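Local coordinates for protein flap endonuclease 1 (Desulfurococcus amylolyticus, PDB 3ORY) that probably cleaves 5' flaps from branched DNA in replication and repair, as a structure-specific nuclease of the FEN1/XPG family, at residues Tyr43-Tyr47 with Leu141-Val146; Tyr91-Gly95 with Ala165-Ala171; Ser190-Gly194 with Tyr296-Pro300. Numbering follows the deposited sequence.

Contact 1: Tyr43-Tyr47 with Leu141-Val146; sequences YNALY and LTEEMV
This is a buried apolar contact between a helix and the start of another: one face of helix 42-52 meets the loop and first turn that open helix 143-156, covering 316 Å². Tyr43-Tyr47 is regular alpha helix, with Tyr47 N bonded to Tyr43 O at 2.9 Å. Across it, Leu141 and Thr142 are extended (phi/psi -84/123 and -109/163) and the chain turns helical at Glu143. CA atoms lie nearest for Tyr47 with Leu141 (6.9 Å) and Tyr43 with Val146 (7.8 Å). Thr142 is the N-cap, its OG1 accepting from Met145 N at 3.2 Å in a capping box; the reciprocal bond from Thr142 N to Met145 SD (3.5 Å) is weak. Both helices reach Phe93 of strand 88-93, lying side by side on one face of the central sheet of this PIN-like alpha/beta fold. Leu141 (tp) enters the surface made by Tyr43, Leu46 and Tyr47: its CD2 is 4.0 Å from Tyr43 CG, its CD1 4.0 Å from Leu46 CB, its CB 3.4 Å from Tyr47 CZ. Leu141 N also donates weakly to Tyr47 OH (3.5 Å). Val146 CG2 approaches Tyr43 CE1 (3.6 Å) and Leu46 CD1 (4.3 Å). Tyr43, chi1 -71°, has its hydroxyl hydrogen-bonded to Lys96 O.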
loop_
_atom_site.group_PDB
_atom_site.type_symbol
_atom_site.label_atom_id
_atom_site.label_comp_id
_atom_site.label_asym_id
_atom_site.label_seq_id
_atom_site.Cartn_x
_atom_site.Cartn_y
_atom_site.Cartn_z
ATOM N N TYR A 43 -1.579 -0.492 -6.513
ATOM C CA TYR A 43 -2.527 -1.468 -5.943
ATOM C C TYR A 43 -2.631 -1.307 -4.435
ATOM O O TYR A 43 -3.731 -1.351 -3.887
ATOM C CB TYR A 43 -2.152 -2.924 -6.317
ATOM C CG TYR A 43 -2.385 -3.300 -7.772
ATOM C CD1 TYR A 43 -2.692 -2.333 -8.732
ATOM C CD2 TYR A 43 -2.262 -4.627 -8.196
ATOM C CE1 TYR A 43 -2.883 -2.685 -10.074
ATOM C CE2 TYR A 43 -2.460 -4.986 -9.536
ATOM C CZ TYR A 43 -2.765 -4.008 -10.463
ATOM O OH TYR A 43 -2.947 -4.338 -11.790
ATOM N N ASN A 44 -1.497 -1.112 -3.758
ATOM C CA ASN A 44 -1.533 -0.995 -2.305
ATOM C C ASN A 44 -2.343 0.222 -1.875
ATOM O O ASN A 44 -3.151 0.132 -0.950
ATOM C CB ASN A 44 -0.131 -0.935 -1.687
ATOM C CG ASN A 44 -0.134 -1.313 -0.236
ATOM O OD1 ASN A 44 0.048 -2.494 0.113
ATOM N ND2 ASN A 44 -0.359 -0.333 0.635
ATOM N N ALA A 45 -2.124 1.352 -2.545
ATOM C CA ALA A 45 -2.897 2.561 -2.257
ATOM C C ALA A 45 -4.384 2.335 -2.480
ATOM O O ALA A 45 -5.193 2.730 -1.654
ATOM C CB ALA A 45 -2.391 3.768 -3.090
ATOM N N LEU A 46 -4.749 1.697 -3.589
ATOM C CA LEU A 46 -6.167 1.478 -3.881
ATOM C C LEU A 46 -6.811 0.576 -2.835
ATOM O O LEU A 46 -7.952 0.799 -2.447
ATOM C CB LEU A 46 -6.371 0.921 -5.309
ATOM C CG LEU A 46 -5.922 1.860 -6.439
ATOM C CD1 LEU A 46 -6.127 1.228 -7.829
ATOM C CD2 LEU A 46 -6.627 3.203 -6.366
ATOM N N TYR A 47 -6.072 -0.433 -2.375
ATOM C CA TYR A 47 -6.525 -1.282 -1.279
ATOM C C TYR A 47 -6.710 -0.508 0.028
ATOM O O TYR A 47 -7.683 -0.748 0.764
ATOM C CB TYR A 47 -5.585 -2.489 -1.087
ATOM C CG TYR A 47 -6.009 -3.677 -1.929
ATOM C CD1 TYR A 47 -7.281 -4.246 -1.769
ATOM C CD2 TYR A 47 -5.169 -4.212 -2.901
ATOM C CE1 TYR A 47 -7.691 -5.325 -2.533
ATOM C CE2 TYR A 47 -5.581 -5.306 -3.694
ATOM C CZ TYR A 47 -6.836 -5.847 -3.493
ATOM O OH TYR A 47 -7.267 -6.908 -4.249
ATOM N N LEU A 141 -10.305 -5.553 -5.335
ATOM C CA LEU A 141 -9.802 -4.651 -6.376
ATOM C C LEU A 141 -9.866 -5.370 -7.717
ATOM O O LEU A 141 -9.279 -6.435 -7.874
ATOM C CB LEU A 141 -8.361 -4.212 -6.079
ATOM C CG LEU A 141 -7.719 -3.247 -7.086
ATOM C CD1 LEU A 141 -8.492 -1.918 -7.118
ATOM C CD2 LEU A 141 -6.250 -3.025 -6.741
ATOM N N THR A 142 -10.574 -4.786 -8.680
ATOM C CA THR A 142 -10.699 -5.387 -10.008
ATOM C C THR A 142 -9.916 -4.594 -11.052
ATOM O O THR A 142 -9.545 -3.442 -10.828
ATOM C CB THR A 142 -12.155 -5.434 -10.486
ATOM O OG1 THR A 142 -12.554 -4.112 -10.857
ATOM C CG2 THR A 142 -13.093 -5.990 -9.396
ATOM N N GLU A 143 -9.681 -5.223 -12.195
ATOM C CA GLU A 143 -9.017 -4.573 -13.320
ATOM C C GLU A 143 -9.752 -3.300 -13.791
ATOM O O GLU A 143 -9.112 -2.304 -14.108
ATOM C CB GLU A 143 -8.804 -5.596 -14.458
ATOM C CG GLU A 143 -8.154 -5.051 -15.747
ATOM C CD GLU A 143 -6.789 -4.394 -15.534
ATOM O OE1 GLU A 143 -6.094 -4.667 -14.515
ATOM O OE2 GLU A 143 -6.419 -3.577 -16.408
ATOM N N GLU A 144 -11.088 -3.325 -13.812
ATOM C CA GLU A 144 -11.872 -2.135 -14.170
ATOM C C GLU A 144 -11.625 -0.970 -13.201
ATOM O O GLU A 144 -11.507 0.184 -13.631
ATOM C CB GLU A 144 -13.384 -2.457 -14.278
ATOM C CG GLU A 144 -14.299 -1.213 -14.411
ATOM C CD GLU A 144 -15.794 -1.548 -14.563
ATOM O OE1 GLU A 144 -16.222 -2.663 -14.192
ATOM O OE2 GLU A 144 -16.552 -0.683 -15.055
ATOM N N MET A 145 -11.526 -1.264 -11.904
ATOM C CA MET A 145 -11.227 -0.225 -10.914
ATOM C C MET A 145 -9.817 0.355 -11.116
ATOM O O MET A 145 -9.605 1.560 -10.950
ATOM C CB MET A 145 -11.387 -0.762 -9.495
ATOM C CG MET A 145 -12.830 -1.157 -9.155
ATOM S SD MET A 145 -12.942 -2.377 -7.817
ATOM C CE MET A 145 -12.297 -1.431 -6.470
ATOM N N VAL A 146 -8.871 -0.509 -11.498
ATOM C CA VAL A 146 -7.510 -0.067 -11.823
ATOM C C VAL A 146 -7.525 0.848 -13.059
ATOM O O VAL A 146 -6.903 1.911 -13.066
ATOM C CB VAL A 146 -6.546 -1.272 -12.010
ATOM C CG1 VAL A 146 -5.179 -0.813 -12.553
ATOM C CG2 VAL A 146 -6.381 -2.026 -10.674
#

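Contact 2: Tyr91-Gly95 with Ala165-Ala171; sequences YVFDG and AEGEAQA
Here a parallel strand of the Rossmann-like PIN core, 88-93, runs past helix 167-176 and into the loop beside that helix's start. The strand 91-93 and helix 167-171 axes approach to 7.5 Å, their directions 137° apart. Val92 (chi1 54°) points toward the helix: its CG1 lies 3.6 Å from Gly167 O and 3.8 Å from Ala171 CB, its CG2 3.7 Å from Gln170 CG. Phe93 points away, as strand alternation requires. Asp94 (chi1 -154°) accepts from Gly167 N through OD1 at 3.0 Å and 161°; this oxygen also forms a salt bridge with Lys101, and water 1 donates weakly to Asp94 OD1 (3.4 Å) and accepts from Glu168 N (3.3 Å). Asp94, Glu166 and Glu168 lie in sequence motifs that supply the metal-binding acidic cluster in FEN1 relatives, consistent with an active-site edge here; in this structure the Glu166 carboxylate is hydrogen-bonded to Tyr251 and Tyr296. The CA atoms of Asp94 and Gly167 are 4.2 Å apart. At Gly95 a CB would clash with Ala165 N, and Gly95 N donates to Ala165 O at 2.8 Å, 171°.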
loop_
_atom_site.group_PDB
_atom_site.type_symbol
_atom_site.label_atom_id
_atom_site.label_comp_id
_atom_site.label_asym_id
_atom_site.label_seq_id
_atom_site.Cartn_x
_atom_site.Cartn_y
_atom_site.Cartn_z
ATOM N N TYR A 91 2.455 7.398 -9.311
ATOM C CA TYR A 91 1.973 6.068 -8.971
ATOM C C TYR A 91 2.638 5.041 -9.871
ATOM O O TYR A 91 3.090 5.372 -10.963
ATOM C CB TYR A 91 0.442 6.001 -9.089
ATOM C CG TYR A 91 -0.254 6.710 -7.940
ATOM C CD1 TYR A 91 -0.682 6.006 -6.810
ATOM C CD2 TYR A 91 -0.467 8.087 -7.978
ATOM C CE1 TYR A 91 -1.325 6.666 -5.750
ATOM C CE2 TYR A 91 -1.096 8.748 -6.931
ATOM C CZ TYR A 91 -1.515 8.034 -5.823
ATOM O OH TYR A 91 -2.135 8.706 -4.804
ATOM N N VAL A 92 2.731 3.804 -9.396
ATOM C CA VAL A 92 3.244 2.722 -10.218
ATOM C C VAL A 92 2.265 1.555 -10.166
ATOM O O VAL A 92 1.853 1.128 -9.084
ATOM C CB VAL A 92 4.687 2.294 -9.815
ATOM C CG1 VAL A 92 4.784 1.944 -8.329
ATOM C CG2 VAL A 92 5.190 1.142 -10.715
ATOM N N PHE A 93 1.887 1.051 -11.339
ATOM C CA PHE A 93 0.919 -0.028 -11.416
ATOM C C PHE A 93 1.545 -1.313 -11.914
ATOM O O PHE A 93 2.397 -1.300 -12.813
ATOM C CB PHE A 93 -0.273 0.382 -12.294
ATOM C CG PHE A 93 -1.148 1.424 -11.656
ATOM C CD1 PHE A 93 -2.067 1.073 -10.680
ATOM C CD2 PHE A 93 -1.047 2.761 -12.032
ATOM C CE1 PHE A 93 -2.895 2.050 -10.074
ATOM C CE2 PHE A 93 -1.847 3.744 -11.434
ATOM C CZ PHE A 93 -2.775 3.382 -10.450
ATOM N N ASP A 94 1.085 -2.414 -11.322
ATOM C CA ASP A 94 1.607 -3.760 -11.526
ATOM C C ASP A 94 1.411 -4.180 -12.970
ATOM O O ASP A 94 0.478 -3.722 -13.635
ATOM C CB ASP A 94 0.843 -4.725 -10.598
ATOM C CG ASP A 94 1.645 -5.964 -10.239
ATOM O OD1 ASP A 94 2.270 -5.967 -9.159
ATOM O OD2 ASP A 94 1.647 -6.936 -11.033
ATOM N N GLY A 95 2.290 -5.054 -13.447
ATOM C CA GLY A 95 2.175 -5.626 -14.783
ATOM C C GLY A 95 1.047 -6.638 -14.902
ATOM O O GLY A 95 0.621 -6.964 -16.006
ATOM N N ALA A 165 6.267 -6.022 -14.144
ATOM C CA ALA A 165 5.870 -7.076 -13.213
ATOM C C ALA A 165 5.429 -6.451 -11.896
ATOM O O ALA A 165 4.555 -5.593 -11.910
ATOM C CB ALA A 165 7.033 -8.099 -13.020
ATOM N N GLU A 166 6.031 -6.838 -10.764
ATOM C CA GLU A 166 5.604 -6.306 -9.459
ATOM C C GLU A 166 5.715 -4.778 -9.378
ATOM O O GLU A 166 6.777 -4.210 -9.673
ATOM C CB GLU A 166 6.411 -6.914 -8.297
ATOM C CG GLU A 166 6.199 -8.420 -8.084
ATOM C CD GLU A 166 7.161 -9.268 -8.913
ATOM O OE1 GLU A 166 7.863 -8.712 -9.791
ATOM O OE2 GLU A 166 7.234 -10.488 -8.666
ATOM N N GLY A 167 4.608 -4.129 -8.996
ATOM C CA GLY A 167 4.564 -2.686 -8.777
ATOM C C GLY A 167 5.580 -2.262 -7.732
ATOM O O GLY A 167 6.288 -1.256 -7.911
ATOM N N GLU A 168 5.663 -3.034 -6.649
ATOM C CA GLU A 168 6.595 -2.737 -5.547
ATOM C C GLU A 168 8.058 -2.797 -5.981
ATOM O O GLU A 168 8.883 -2.014 -5.496
ATOM C CB GLU A 168 6.363 -3.687 -4.360
ATOM C CG GLU A 168 4.956 -3.582 -3.732
ATOM C CD GLU A 168 4.775 -2.348 -2.821
ATOM O OE1 GLU A 168 5.745 -1.589 -2.598
ATOM O OE2 GLU A 168 3.640 -2.135 -2.337
ATOM N N ALA A 169 8.373 -3.730 -6.884
ATOM C CA ALA A 169 9.733 -3.862 -7.452
ATOM C C ALA A 169 10.115 -2.677 -8.334
ATOM O O ALA A 169 11.242 -2.184 -8.273
ATOM C CB ALA A 169 9.834 -5.167 -8.272
ATOM N N GLN A 170 9.184 -2.261 -9.194
ATOM C CA GLN A 170 9.387 -1.084 -10.037
ATOM C C GLN A 170 9.526 0.183 -9.202
ATOM O O GLN A 170 10.368 1.035 -9.510
ATOM C CB GLN A 170 8.257 -0.922 -11.066
ATOM C CG GLN A 170 8.481 0.228 -12.066
ATOM C CD GLN A 170 9.676 0.002 -12.974
ATOM O OE1 GLN A 170 9.960 -1.130 -13.372
ATOM N NE2 GLN A 170 10.383 1.082 -13.312
ATOM N N ALA A 171 8.713 0.304 -8.151
ATOM C CA ALA A 171 8.837 1.428 -7.207
ATOM C C ALA A 171 10.253 1.481 -6.625
ATOM O O ALA A 171 10.905 2.529 -6.673
ATOM C CB ALA A 171 7.789 1.327 -6.079
HETATM O O HOH W 1 3.656 -5.572 -6.051
#

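Contact 3: Ser190-Gly194 with Tyr296-Pro300; sequences SLLFG and YFLQP
Two helix ends meet here through an offset aromatic stack: the C-terminus of helix 189-192 against that of helix 290-298, burying 271 Å² mostly on two phenylalanines. The first helix closes in a Schellman motif, with Gly194 (phi/psi 93/14) as C-prime residue, Gly194 N bonded to Leu191 O at 2.9 Å and Ser195 N to Ser190 O. Helix 290-298 stops at Leu298, and Gln299 (-137/72) turns the chain so that Pro300 comes back toward the first segment. The main bump is the Phe193 ring (chi1 -74°, chi2 -57°), and its hollow is built from Tyr296, Phe297 and Pro300. Phe297 (chi1 -89°) lays its ring over one face of Phe193: the planes differ by 1°, the centroids are 4.3 Å apart, and Phe193 CE1 comes to 3.5 Å of Phe297 CD1. Pro300 CG supplies another wall, 3.7 Å from Phe193 CD1, and Tyr296 CE2 a looser one, 4.1 Å from Phe193 CE1. Beyond these, Ala169 and Ala172 of helix 167-176 also touch Phe193. Leu192, pointing toward the second segment, sets its CB 3.7 Å from Phe297 CD1, while Ile241 of helix 237-247 touches the Phe297 side chain. The CA atoms of Phe193 and Phe297 are 5.4 Å apart, and water 2 ties the backbones by donating to Leu192 O (2.7 Å) and Phe297 O (2.8 Å).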
loop_
_atom_site.group_PDB
_atom_site.type_symbol
_atom_site.label_atom_id
_atom_site.label_comp_id
_atom_site.label_asym_id
_atom_site.label_seq_id
_atom_site.Cartn_x
_atom_site.Cartn_y
_atom_site.Cartn_z
ATOM N N SER A 190 8.772 -3.298 -1.209
ATOM C CA SER A 190 9.726 -2.462 -1.928
ATOM C C SER A 190 11.142 -2.491 -1.314
ATOM O O SER A 190 12.123 -2.396 -2.047
ATOM C CB SER A 190 9.203 -1.026 -2.133
ATOM O OG SER A 190 9.176 -0.281 -0.925
ATOM N N LEU A 191 11.236 -2.648 0.006
ATOM C CA LEU A 191 12.522 -2.829 0.696
ATOM C C LEU A 191 13.177 -4.145 0.305
ATOM O O LEU A 191 14.384 -4.189 0.053
ATOM C CB LEU A 191 12.348 -2.765 2.216
ATOM C CG LEU A 191 11.915 -1.397 2.762
ATOM C CD1 LEU A 191 11.585 -1.483 4.247
ATOM C CD2 LEU A 191 13.005 -0.343 2.519
ATOM N N LEU A 192 12.378 -5.206 0.238
ATOM C CA LEU A 192 12.879 -6.521 -0.172
ATOM C C LEU A 192 13.418 -6.465 -1.597
ATOM O O LEU A 192 14.413 -7.120 -1.907
ATOM C CB LEU A 192 11.784 -7.589 -0.059
ATOM C CG LEU A 192 11.463 -8.330 1.249
ATOM C CD1 LEU A 192 11.521 -7.460 2.469
ATOM C CD2 LEU A 192 10.057 -8.924 1.119
ATOM N N PHE A 193 12.774 -5.651 -2.436
ATOM C CA PHE A 193 13.201 -5.399 -3.821
ATOM C C PHE A 193 14.286 -4.324 -3.935
ATOM O O PHE A 193 14.637 -3.882 -5.046
ATOM C CB PHE A 193 11.998 -4.992 -4.675
ATOM C CG PHE A 193 11.066 -6.126 -5.018
ATOM C CD1 PHE A 193 11.532 -7.267 -5.692
ATOM C CD2 PHE A 193 9.704 -6.033 -4.710
ATOM C CE1 PHE A 193 10.641 -8.303 -6.037
ATOM C CE2 PHE A 193 8.811 -7.056 -5.056
ATOM C CZ PHE A 193 9.278 -8.191 -5.713
ATOM N N GLY A 194 14.821 -3.906 -2.788
ATOM C CA GLY A 194 16.009 -3.064 -2.768
ATOM C C GLY A 194 15.795 -1.562 -2.719
ATOM O O GLY A 194 16.742 -0.802 -2.954
ATOM N N TYR A 296 15.275 -13.960 -7.547
ATOM C CA TYR A 296 14.369 -13.075 -8.276
ATOM C C TYR A 296 14.211 -11.734 -7.548
ATOM O O TYR A 296 14.326 -10.668 -8.160
ATOM C CB TYR A 296 12.986 -13.709 -8.531
ATOM C CG TYR A 296 12.102 -12.714 -9.225
ATOM C CD1 TYR A 296 12.241 -12.479 -10.591
ATOM C CD2 TYR A 296 11.186 -11.934 -8.504
ATOM C CE1 TYR A 296 11.461 -11.527 -11.238
ATOM C CE2 TYR A 296 10.414 -10.972 -9.143
ATOM C CZ TYR A 296 10.553 -10.780 -10.513
ATOM O OH TYR A 296 9.807 -9.816 -11.174
ATOM N N PHE A 297 13.953 -11.784 -6.240
ATOM C CA PHE A 297 13.870 -10.548 -5.445
ATOM C C PHE A 297 15.128 -9.689 -5.573
ATOM O O PHE A 297 15.044 -8.460 -5.600
ATOM C CB PHE A 297 13.560 -10.850 -3.971
ATOM C CG PHE A 297 12.070 -10.912 -3.669
ATOM C CD1 PHE A 297 11.437 -9.856 -3.019
ATOM C CD2 PHE A 297 11.306 -12.007 -4.056
ATOM C CE1 PHE A 297 10.057 -9.885 -2.751
ATOM C CE2 PHE A 297 9.916 -12.059 -3.785
ATOM C CZ PHE A 297 9.300 -10.988 -3.127
ATOM N N LEU A 298 16.286 -10.332 -5.683
ATOM C CA LEU A 298 17.547 -9.609 -5.890
ATOM C C LEU A 298 17.626 -8.949 -7.257
ATOM O O LEU A 298 18.239 -7.907 -7.385
ATOM C CB LEU A 298 18.767 -10.528 -5.693
ATOM C CG LEU A 298 19.081 -11.000 -4.264
ATOM C CD1 LEU A 298 20.140 -12.101 -4.294
ATOM C CD2 LEU A 298 19.537 -9.827 -3.401
ATOM N N GLN A 299 17.042 -9.572 -8.280
ATOM C CA GLN A 299 17.076 -9.013 -9.633
ATOM C C GLN A 299 15.714 -9.144 -10.298
ATOM O O GLN A 299 15.546 -9.972 -11.202
ATOM C CB GLN A 299 18.134 -9.710 -10.486
ATOM C CG GLN A 299 19.531 -9.607 -9.914
ATOM C CD GLN A 299 20.592 -9.836 -10.946
ATOM O OE1 GLN A 299 20.945 -8.923 -11.699
ATOM N NE2 GLN A 299 21.121 -11.059 -10.992
ATOM N N PRO A 300 14.733 -8.342 -9.843
ATOM C CA PRO A 300 13.359 -8.481 -10.332
ATOM C C PRO A 300 13.197 -7.886 -11.719
ATOM O O PRO A 300 14.079 -7.155 -12.198
ATOM C CB PRO A 300 12.540 -7.684 -9.312
ATOM C CG PRO A 300 13.485 -6.637 -8.828
ATOM C CD PRO A 300 14.843 -7.282 -8.816
HETATM O O HOH W 2 16.350 -6.865 -3.738
#

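Contact 2 lies between the other two, its centre 13 Å from contact 1 and 12 Å from contact 3. Contact 1 meets it through Tyr43 CE2 with Asp94 CB (3.5 Å) and Leu46 CD1 with Phe93 CE1 (4.0 Å). Contact 3 meets it where Tyr296 OH lies 2.6 Å from Glu166 OE1, a probable hydrogen bond, and where Phe193 CD2 packs 3.4 Å from Ala169 N. Contacts 1 and 3 do not touch, their nearest atoms being about 9 Å apart. A bound phosphate, probably from the crystallisation liquor, sits about 4 Å from the Tyr43 side chain and about 5 Å from that of Asp94, consistent with a pocket at the acidic cluster.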